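Local atomic coordinates of uric acid degradation bifunctional protein TTL (Arabidopsis thaliana, PDB entry 2Q37), a protein that catalyses the last two steps of uric acid degradation, hydrolysing 5-hydroxyisourate and then decarboxylating the OHCU product stereoselectively to (S)-allantoin. Residues W62-F75 against V157-I169. Numbering follows the deposited sequence.
Sequences WFNQVNVTDWLEAF and VELEIAAMEQMKI. With 3AL (1-[(4S)-2,5-dioxoimidazolidin-4-yl]urea), chain B.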
ATOM      1  N   TRP A  62       9.992   2.232 -10.616  1.00 33.87           N
ATOM      2  CA  TRP A  62       8.909   1.417 -10.093  1.00 32.84           C
ATOM      3  C   TRP A  62       9.073   1.073  -8.614  1.00 33.70           C
ATOM      4  O   TRP A  62       8.136   1.220  -7.831  1.00 33.78           O
ATOM      5  CB  TRP A  62       8.787   0.136 -10.929  1.00 29.51           C
ATOM      6  CG  TRP A  62       7.751  -0.798 -10.444  1.00 26.54           C
ATOM      7  CD1 TRP A  62       7.956  -1.975  -9.781  1.00 23.77           C
ATOM      8  CD2 TRP A  62       6.334  -0.625 -10.533  1.00 23.91           C
ATOM      9  NE1 TRP A  62       6.752  -2.541  -9.449  1.00 23.37           N
ATOM     10  CE2 TRP A  62       5.738  -1.733  -9.897  1.00 23.77           C
ATOM     11  CE3 TRP A  62       5.510   0.361 -11.089  1.00 24.60           C
ATOM     12  CZ2 TRP A  62       4.350  -1.887  -9.797  1.00 24.97           C
ATOM     13  CZ3 TRP A  62       4.128   0.210 -10.997  1.00 25.05           C
ATOM     14  CH2 TRP A  62       3.560  -0.909 -10.352  1.00 24.25           C
ATOM     15  N   PHE A  63      10.266   0.633  -8.236  1.00 33.00           N
ATOM     16  CA  PHE A  63      10.544   0.262  -6.856  1.00 34.26           C
ATOM     17  C   PHE A  63      10.909   1.405  -5.898  1.00 35.20           C
ATOM     18  O   PHE A  63      10.765   1.253  -4.688  1.00 35.59           O
ATOM     19  CB  PHE A  63      11.648  -0.796  -6.810  1.00 30.91           C
ATOM     20  CG  PHE A  63      11.209  -2.147  -7.280  1.00 32.39           C
ATOM     21  CD1 PHE A  63      10.196  -2.831  -6.614  1.00 30.97           C
ATOM     22  CD2 PHE A  63      11.795  -2.736  -8.409  1.00 33.94           C
ATOM     23  CE1 PHE A  63       9.765  -4.085  -7.064  1.00 34.38           C
ATOM     24  CE2 PHE A  63      11.373  -3.988  -8.874  1.00 32.59           C
ATOM     25  CZ  PHE A  63      10.354  -4.668  -8.201  1.00 33.35           C
ATOM     26  N   ASN A  64      11.366   2.541  -6.410  1.00 35.35           N
ATOM     27  CA  ASN A  64      11.746   3.615  -5.505  1.00 36.90           C
ATOM     28  C   ASN A  64      11.125   4.989  -5.745  1.00 38.65           C
ATOM     29  O   ASN A  64      11.310   5.889  -4.926  1.00 38.72           O
ATOM     30  CB  ASN A  64      13.266   3.767  -5.497  1.00 37.48           C
ATOM     31  CG  ASN A  64      13.980   2.446  -5.404  1.00 38.17           C
ATOM     32  OD1 ASN A  64      13.724   1.652  -4.503  1.00 41.18           O
ATOM     33  ND2 ASN A  64      14.885   2.198  -6.336  1.00 38.22           N
ATOM     34  N   GLN A  65      10.389   5.173  -6.840  1.00 40.97           N
ATOM     35  CA  GLN A  65       9.806   6.490  -7.100  1.00 42.47           C
ATOM     36  C   GLN A  65       8.286   6.582  -7.083  1.00 42.61           C
ATOM     37  O   GLN A  65       7.720   7.530  -6.538  1.00 43.91           O
ATOM     38  CB  GLN A  65      10.333   7.053  -8.421  1.00 43.99           C
ATOM     39  CG  GLN A  65      11.822   7.306  -8.416  1.00 48.78           C
ATOM     40  CD  GLN A  65      12.302   7.911  -7.099  1.00 53.81           C
ATOM     41  OE1 GLN A  65      11.802   8.954  -6.646  1.00 53.85           O
ATOM     42  NE2 GLN A  65      13.278   7.253  -6.475  1.00 56.25           N
ATOM     43  N   VAL A  66       7.613   5.618  -7.684  1.00 40.70           N
ATOM     44  CA  VAL A  66       6.172   5.659  -7.685  1.00 40.43           C
ATOM     45  C   VAL A  66       5.677   5.213  -6.302  1.00 40.54           C
ATOM     46  O   VAL A  66       6.297   4.358  -5.660  1.00 41.42           O
ATOM     47  CB  VAL A  66       5.625   4.753  -8.796  1.00 41.67           C
ATOM     48  CG1 VAL A  66       6.123   5.268 -10.164  1.00 39.54           C
ATOM     49  CG2 VAL A  66       6.083   3.310  -8.561  1.00 41.39           C
ATOM     50  N   ASN A  67       4.582   5.798  -5.825  1.00 39.17           N
ATOM     51  CA  ASN A  67       4.076   5.418  -4.510  1.00 39.43           C
ATOM     52  C   ASN A  67       3.086   4.249  -4.561  1.00 38.59           C
ATOM     53  O   ASN A  67       2.699   3.792  -5.633  1.00 38.81           O
ATOM     54  CB  ASN A  67       3.447   6.627  -3.791  1.00 38.16           C
ATOM     55  CG  ASN A  67       2.256   7.212  -4.531  1.00 39.01           C
ATOM     56  OD1 ASN A  67       1.313   6.497  -4.925  1.00 35.72           O
ATOM     57  ND2 ASN A  67       2.281   8.536  -4.709  1.00 38.82           N
ATOM     58  N   VAL A  68       2.700   3.760  -3.389  1.00 37.40           N
ATOM     59  CA  VAL A  68       1.787   2.629  -3.280  1.00 36.21           C
ATOM     60  C   VAL A  68       0.507   2.845  -4.066  1.00 35.59           C
ATOM     61  O   VAL A  68      -0.068   1.910  -4.622  1.00 33.39           O
ATOM     62  CB  VAL A  68       1.475   2.358  -1.804  1.00 35.63           C
ATOM     63  CG1 VAL A  68       0.337   1.370  -1.669  1.00 34.18           C
ATOM     64  CG2 VAL A  68       2.750   1.820  -1.122  1.00 37.75           C
ATOM     65  N   THR A  69       0.072   4.094  -4.123  1.00 37.40           N
ATOM     66  CA  THR A  69      -1.151   4.441  -4.852  1.00 39.55           C
ATOM     67  C   THR A  69      -0.999   4.143  -6.350  1.00 39.05           C
ATOM     68  O   THR A  69      -1.949   3.722  -7.010  1.00 38.21           O
ATOM     69  CB  THR A  69      -1.487   5.925  -4.654  1.00 39.20           C
ATOM     70  OG1 THR A  69      -1.877   6.137  -3.289  1.00 41.93           O
ATOM     71  CG2 THR A  69      -2.614   6.341  -5.572  1.00 42.90           C
ATOM     72  N   ASP A  70       0.206   4.370  -6.869  1.00 38.18           N
ATOM     73  CA  ASP A  70       0.510   4.117  -8.261  1.00 36.65           C
ATOM     74  C   ASP A  70       0.552   2.607  -8.508  1.00 36.68           C
ATOM     75  O   ASP A  70       0.115   2.138  -9.558  1.00 36.07           O
ATOM     76  CB  ASP A  70       1.852   4.763  -8.623  1.00 38.27           C
ATOM     77  CG  ASP A  70       1.833   6.280  -8.456  1.00 40.70           C
ATOM     78  OD1 ASP A  70       0.786   6.899  -8.814  1.00 36.75           O
ATOM     79  OD2 ASP A  70       2.863   6.843  -7.982  1.00 38.73           O
ATOM     80  N   TRP A  71       1.078   1.847  -7.542  1.00 34.50           N
ATOM     81  CA  TRP A  71       1.133   0.399  -7.677  1.00 32.94           C
ATOM     82  C   TRP A  71      -0.294  -0.123  -7.831  1.00 32.90           C
ATOM     83  O   TRP A  71      -0.573  -1.002  -8.656  1.00 29.35           O
ATOM     84  CB  TRP A  71       1.756  -0.260  -6.431  1.00 31.08           C
ATOM     85  CG  TRP A  71       3.267  -0.224  -6.347  1.00 27.71           C
ATOM     86  CD1 TRP A  71       4.127   0.368  -7.234  1.00 27.43           C
ATOM     87  CD2 TRP A  71       4.085  -0.783  -5.307  1.00 22.97           C
ATOM     88  NE1 TRP A  71       5.422   0.214  -6.808  1.00 24.71           N
ATOM     89  CE2 TRP A  71       5.427  -0.484  -5.630  1.00 23.60           C
ATOM     90  CE3 TRP A  71       3.814  -1.503  -4.140  1.00 23.01           C
ATOM     91  CZ2 TRP A  71       6.503  -0.881  -4.822  1.00 24.07           C
ATOM     92  CZ3 TRP A  71       4.880  -1.904  -3.333  1.00 23.93           C
ATOM     93  CH2 TRP A  71       6.213  -1.587  -3.680  1.00 25.19           C
ATOM     94  N   LEU A  72      -1.192   0.422  -7.015  1.00 34.96           N
ATOM     95  CA  LEU A  72      -2.598   0.004  -7.018  1.00 37.01           C
ATOM     96  C   LEU A  72      -3.308   0.329  -8.330  1.00 38.88           C
ATOM     97  O   LEU A  72      -4.142  -0.457  -8.806  1.00 39.71           O
ATOM     98  CB  LEU A  72      -3.348   0.649  -5.856  1.00 34.10           C
ATOM     99  CG  LEU A  72      -2.809   0.291  -4.466  1.00 35.95           C
ATOM    100  CD1 LEU A  72      -3.696   0.968  -3.393  1.00 31.76           C
ATOM    101  CD2 LEU A  72      -2.775  -1.250  -4.283  1.00 29.26           C
ATOM    102  N   GLU A  73      -2.975   1.477  -8.913  1.00 38.05           N
ATOM    103  CA  GLU A  73      -3.588   1.863 -10.164  1.00 39.24           C
ATOM    104  C   GLU A  73      -3.153   0.868 -11.227  1.00 39.32           C
ATOM    105  O   GLU A  73      -3.985   0.364 -12.002  1.00 40.32           O
ATOM    106  CB  GLU A  73      -3.165   3.282 -10.578  1.00 41.81           C
ATOM    107  CG  GLU A  73      -3.819   3.750 -11.879  1.00 47.22           C
ATOM    108  CD  GLU A  73      -3.505   5.205 -12.238  1.00 51.98           C
ATOM    109  OE1 GLU A  73      -2.313   5.608 -12.195  1.00 53.77           O
ATOM    110  OE2 GLU A  73      -4.460   5.944 -12.586  1.00 54.18           O
ATOM    111  N   ALA A  74      -1.857   0.565 -11.248  1.00 35.62           N
ATOM    112  CA  ALA A  74      -1.327  -0.352 -12.238  1.00 34.49           C
ATOM    113  C   ALA A  74      -1.881  -1.771 -12.144  1.00 35.42           C
ATOM    114  O   ALA A  74      -2.070  -2.416 -13.180  1.00 34.99           O
ATOM    115  CB  ALA A  74       0.192  -0.373 -12.177  1.00 32.59           C
ATOM    116  N   PHE A  75      -2.149  -2.256 -10.926  1.00 35.72           N
ATOM    117  CA  PHE A  75      -2.664  -3.617 -10.761  1.00 35.86           C
ATOM    118  C   PHE A  75      -4.062  -3.705 -11.362  1.00 37.94           C
ATOM    119  O   PHE A  75      -4.403  -4.665 -12.076  1.00 39.01           O
ATOM    120  CB  PHE A  75      -2.755  -4.035  -9.281  1.00 31.95           C
ATOM    121  CG  PHE A  75      -1.463  -3.940  -8.518  1.00 31.35           C
ATOM    122  CD1 PHE A  75      -0.230  -4.060  -9.159  1.00 28.78           C
ATOM    123  CD2 PHE A  75      -1.485  -3.787  -7.127  1.00 28.69           C
ATOM    124  CE1 PHE A  75       0.964  -4.033  -8.412  1.00 29.05           C
ATOM    125  CE2 PHE A  75      -0.306  -3.758  -6.382  1.00 27.60           C
ATOM    126  CZ  PHE A  75       0.922  -3.883  -7.020  1.00 26.74           C
ATOM    127  N   VAL A 157       2.753  -7.960   2.633  1.00 31.13           N
ATOM    128  CA  VAL A 157       3.651  -8.794   1.835  1.00 31.67           C
ATOM    129  C   VAL A 157       3.042  -9.104   0.476  1.00 31.85           C
ATOM    130  O   VAL A 157       3.761  -9.174  -0.529  1.00 33.32           O
ATOM    131  CB  VAL A 157       4.029 -10.146   2.532  1.00 32.71           C
ATOM    132  CG1 VAL A 157       4.731  -9.881   3.858  1.00 31.04           C
ATOM    133  CG2 VAL A 157       2.814 -10.978   2.739  1.00 33.65           C
ATOM    134  N   GLU A 158       1.729  -9.299   0.427  1.00 29.43           N
ATOM    135  CA  GLU A 158       1.110  -9.536  -0.861  1.00 31.13           C
ATOM    136  C   GLU A 158       1.329  -8.307  -1.757  1.00 31.57           C
ATOM    137  O   GLU A 158       1.469  -8.430  -2.968  1.00 31.18           O
ATOM    138  CB  GLU A 158      -0.390  -9.830  -0.722  1.00 31.33           C
ATOM    139  CG  GLU A 158      -0.684 -11.319  -0.732  1.00 31.98           C
ATOM    140  CD  GLU A 158       0.056 -12.045  -1.847  1.00 32.39           C
ATOM    141  OE1 GLU A 158      -0.323 -11.919  -3.038  1.00 32.10           O
ATOM    142  OE2 GLU A 158       1.045 -12.731  -1.529  1.00 34.09           O
ATOM    143  N   LEU A 159       1.378  -7.129  -1.146  1.00 31.79           N
ATOM    144  CA  LEU A 159       1.583  -5.896  -1.882  1.00 31.75           C
ATOM    145  C   LEU A 159       2.994  -5.855  -2.494  1.00 33.74           C
ATOM    146  O   LEU A 159       3.194  -5.233  -3.534  1.00 35.14           O
ATOM    147  CB  LEU A 159       1.367  -4.715  -0.939  1.00 29.57           C
ATOM    148  CG  LEU A 159       1.211  -3.277  -1.437  1.00 31.27           C
ATOM    149  CD1 LEU A 159       2.477  -2.552  -1.179  1.00 30.50           C
ATOM    150  CD2 LEU A 159       0.811  -3.228  -2.928  1.00 30.04           C
ATOM    151  N   GLU A 160       3.970  -6.516  -1.868  1.00 32.18           N
ATOM    152  CA  GLU A 160       5.324  -6.499  -2.417  1.00 33.27           C
ATOM    153  C   GLU A 160       5.465  -7.474  -3.563  1.00 30.39           C
ATOM    154  O   GLU A 160       6.109  -7.176  -4.562  1.00 29.08           O
ATOM    155  CB  GLU A 160       6.365  -6.866  -1.371  1.00 37.44           C
ATOM    156  CG  GLU A 160       6.830  -5.721  -0.521  1.00 47.24           C
ATOM    157  CD  GLU A 160       8.193  -6.007   0.089  1.00 51.91           C
ATOM    158  OE1 GLU A 160       8.378  -7.146   0.591  1.00 53.16           O
ATOM    159  OE2 GLU A 160       9.065  -5.098   0.058  1.00 52.54           O
ATOM    160  N   ILE A 161       4.875  -8.647  -3.381  1.00 27.08           N
ATOM    161  CA  ILE A 161       4.899  -9.697  -4.372  1.00 25.97           C
ATOM    162  C   ILE A 161       4.168  -9.225  -5.641  1.00 25.34           C
ATOM    163  O   ILE A 161       4.661  -9.400  -6.749  1.00 25.15           O
ATOM    164  CB  ILE A 161       4.238 -10.986  -3.803  1.00 25.26           C
ATOM    165  CG1 ILE A 161       5.073 -11.524  -2.634  1.00 24.01           C
ATOM    166  CG2 ILE A 161       4.117 -12.046  -4.894  1.00 22.35           C
ATOM    167  CD1 ILE A 161       4.435 -12.718  -1.906  1.00 22.68           C
ATOM    168  N   ALA A 162       3.002  -8.614  -5.478  1.00 23.95           N
ATOM    169  CA  ALA A 162       2.270  -8.118  -6.627  1.00 24.57           C
ATOM    170  C   ALA A 162       3.109  -7.074  -7.365  1.00 25.48           C
ATOM    171  O   ALA A 162       3.114  -7.044  -8.604  1.00 24.60           O
ATOM    172  CB  ALA A 162       0.946  -7.511  -6.193  1.00 22.66           C
ATOM    173  N   ALA A 163       3.811  -6.228  -6.616  1.00 24.86           N
ATOM    174  CA  ALA A 163       4.628  -5.170  -7.219  1.00 28.70           C
ATOM    175  C   ALA A 163       5.717  -5.771  -8.091  1.00 31.77           C
ATOM    176  O   ALA A 163       6.043  -5.249  -9.159  1.00 31.69           O
ATOM    177  CB  ALA A 163       5.265  -4.272  -6.120  1.00 26.27           C
HETATM  178  N   MSE A 164       6.274  -6.874  -7.613  1.00 35.39           N
HETATM  179  CA  MSE A 164       7.327  -7.592  -8.307  1.00 39.54           C
HETATM  180  C   MSE A 164       6.766  -8.331  -9.535  1.00 36.86           C
HETATM  181  O   MSE A 164       7.358  -8.299 -10.616  1.00 34.10           O
HETATM  182  CB  MSE A 164       7.964  -8.579  -7.340  1.00 47.98           C
HETATM  183  CG  MSE A 164       9.093  -9.375  -7.930  1.00 61.96           C
HETATM  184 SE   MSE A 164       9.559 -10.780  -6.699  1.00 84.61          SE
HETATM  185  CE  MSE A 164       9.536  -9.751  -5.015  1.00 72.47           C
ATOM    186  N   GLU A 165       5.641  -9.016  -9.355  1.00 33.96           N
ATOM    187  CA  GLU A 165       5.003  -9.705 -10.464  1.00 33.31           C
ATOM    188  C   GLU A 165       4.676  -8.673 -11.576  1.00 33.95           C
ATOM    189  O   GLU A 165       4.896  -8.921 -12.763  1.00 31.97           O
ATOM    190  CB  GLU A 165       3.728 -10.382  -9.985  1.00 30.83           C
ATOM    191  CG  GLU A 165       3.984 -11.592  -9.137  1.00 30.67           C
ATOM    192  CD  GLU A 165       4.880 -12.580  -9.841  1.00 32.80           C
ATOM    193  OE1 GLU A 165       4.535 -12.979 -10.967  1.00 30.04           O
ATOM    194  OE2 GLU A 165       5.934 -12.958  -9.276  1.00 37.77           O
ATOM    195  N   GLN A 166       4.170  -7.510 -11.170  1.00 32.88           N
ATOM    196  CA  GLN A 166       3.824  -6.436 -12.090  1.00 32.30           C
ATOM    197  C   GLN A 166       5.060  -5.978 -12.850  1.00 33.22           C
ATOM    198  O   GLN A 166       5.003  -5.711 -14.045  1.00 33.05           O
ATOM    199  CB  GLN A 166       3.228  -5.272 -11.292  1.00 31.32           C
ATOM    200  CG  GLN A 166       3.160  -3.945 -11.980  1.00 30.83           C
ATOM    201  CD  GLN A 166       2.196  -3.943 -13.142  1.00 35.57           C
ATOM    202  OE1 GLN A 166       1.067  -4.429 -13.038  1.00 32.09           O
ATOM    203  NE2 GLN A 166       2.634  -3.381 -14.266  1.00 38.02           N
HETATM  204  N   MSE A 167       6.181  -5.893 -12.152  1.00 33.94           N
HETATM  205  CA  MSE A 167       7.404  -5.447 -12.791  1.00 35.25           C
HETATM  206  C   MSE A 167       7.869  -6.475 -13.801  1.00 34.09           C
HETATM  207  O   MSE A 167       8.369  -6.116 -14.860  1.00 35.46           O
HETATM  208  CB  MSE A 167       8.500  -5.210 -11.759  1.00 39.74           C
HETATM  209  CG  MSE A 167       9.757  -4.597 -12.342  1.00 46.22           C
HETATM  210 SE   MSE A 167       9.475  -2.821 -13.111  1.00 60.43          SE
HETATM  211  CE  MSE A 167       9.883  -3.220 -14.997  1.00 55.48           C
ATOM    212  N   LYS A 168       7.720  -7.755 -13.477  1.00 31.54           N
ATOM    213  CA  LYS A 168       8.124  -8.782 -14.426  1.00 31.85           C
ATOM    214  C   LYS A 168       7.286  -8.670 -15.717  1.00 31.50           C
ATOM    215  O   LYS A 168       7.817  -8.785 -16.816  1.00 32.92           O
ATOM    216  CB  LYS A 168       7.964 -10.183 -13.825  1.00 30.98           C
ATOM    217  CG  LYS A 168       8.936 -10.508 -12.691  1.00 32.77           C
ATOM    218  CD  LYS A 168       8.919 -12.002 -12.397  1.00 34.24           C
ATOM    219  CE  LYS A 168       8.644 -12.284 -10.941  1.00 35.93           C
ATOM    220  NZ  LYS A 168       8.551 -13.749 -10.673  1.00 38.62           N
ATOM    221  N   ILE A 169       5.985  -8.436 -15.569  1.00 29.48           N
ATOM    222  CA  ILE A 169       5.076  -8.311 -16.698  1.00 28.65           C
ATOM    223  C   ILE A 169       5.514  -7.144 -17.577  1.00 30.57           C
ATOM    224  O   ILE A 169       5.524  -7.235 -18.809  1.00 28.79           O
ATOM    225  CB  ILE A 169       3.639  -8.024 -16.218  1.00 25.29           C
ATOM    226  CG1 ILE A 169       3.067  -9.261 -15.529  1.00 23.70           C
ATOM    227  CG2 ILE A 169       2.778  -7.580 -17.404  1.00 25.26           C
ATOM    228  CD1 ILE A 169       1.781  -9.017 -14.763  1.00 20.24           C
TER
HETATM  229  C4  3AL B 200      -1.839  -9.979 -15.551  1.00 34.92           C
HETATM  230  C5  3AL B 200      -1.999  -9.641 -16.947  1.00 34.46           C
HETATM  231  O5  3AL B 200      -2.763  -8.948 -17.568  1.00 37.63           O
HETATM  232  N7  3AL B 200      -1.010 -10.292 -17.709  1.00 36.27           N
HETATM  233  C8  3AL B 200      -0.264 -11.029 -16.802  1.00 36.27           C
HETATM  234  O8  3AL B 200       0.688 -11.722 -17.139  1.00 34.99           O
HETATM  235  N9  3AL B 200      -0.737 -10.872 -15.501  1.00 36.03           N
HETATM  236  N3  3AL B 200      -3.092 -10.460 -14.970  1.00 32.20           N
HETATM  237  C2  3AL B 200      -3.051 -10.811 -13.535  1.00 28.33           C
HETATM  238  N1  3AL B 200      -4.095 -11.189 -13.059  1.00 30.29           N
HETATM  239  O2  3AL B 200      -1.918 -10.684 -12.871  1.00 26.49           O
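Trp-62 reaches across to helix 155-178 and meets Ala-163, Gln-166 and Met-167. Its CG lies anti to the backbone N (chi1 177°), which carries the indole over to that helix. Trp-62 CB comes first and lies 3.7 Å from SE of Met-167, which is present as selenomethionine. CG and CD1 continue along the same selenium in an oblique Met-aromatic contact. Trp-62 NE1 then donates to Ala-163 O at 2.8 Å, with an N-H...O angle of 143°. This donor sits above the carbonyl plane, and Met-167 N reaches the same oxygen from the opposite face, so two bonds grip it. At the far end CZ2 and CH2 press on Gln-166 CG, with Trp-62 CZ2 3.2 Å from it. Shortening Trp-62 to an alanine would probably open a gap beside Gln-166 CG, take the ring from Met-167 SE, and leave Ala-163 O with just the helical N-H of Met-167 of these two donors.

The contact belongs to the all-helical OHCU decarboxylase domain, the N-terminal part of the bifunctional protein. Residues 68-75 and 157-169 cross at 60° between their axes, in a buried interface with knobs-into-holes packing. Leu-159 is one knob, set among Val-68, Trp-71, Leu-72 and Phe-75. Its CD1 meets the Trp-71 ring edge, while Leu-159 CD2 lies 3.7 Å from Phe-75 CE2. Ala-163 CB sits almost squarely over the six-membered ring of Trp-71, 3.5 Å from its centroid. Trp-71 NE1 also donates a hydrogen bond to Trp-62 O, tying the two tryptophans together. Phe-75 is the reciprocal knob, and Ala-162 CB covers one face of its ring. Gln-166 OE1 is hydrogen-bonded to NE2 of His-78, the proton donor of the decarboxylase. One turn on, Ile-169 CD1 approaches N9 of the bound (S)-allantoin at 3.2 Å.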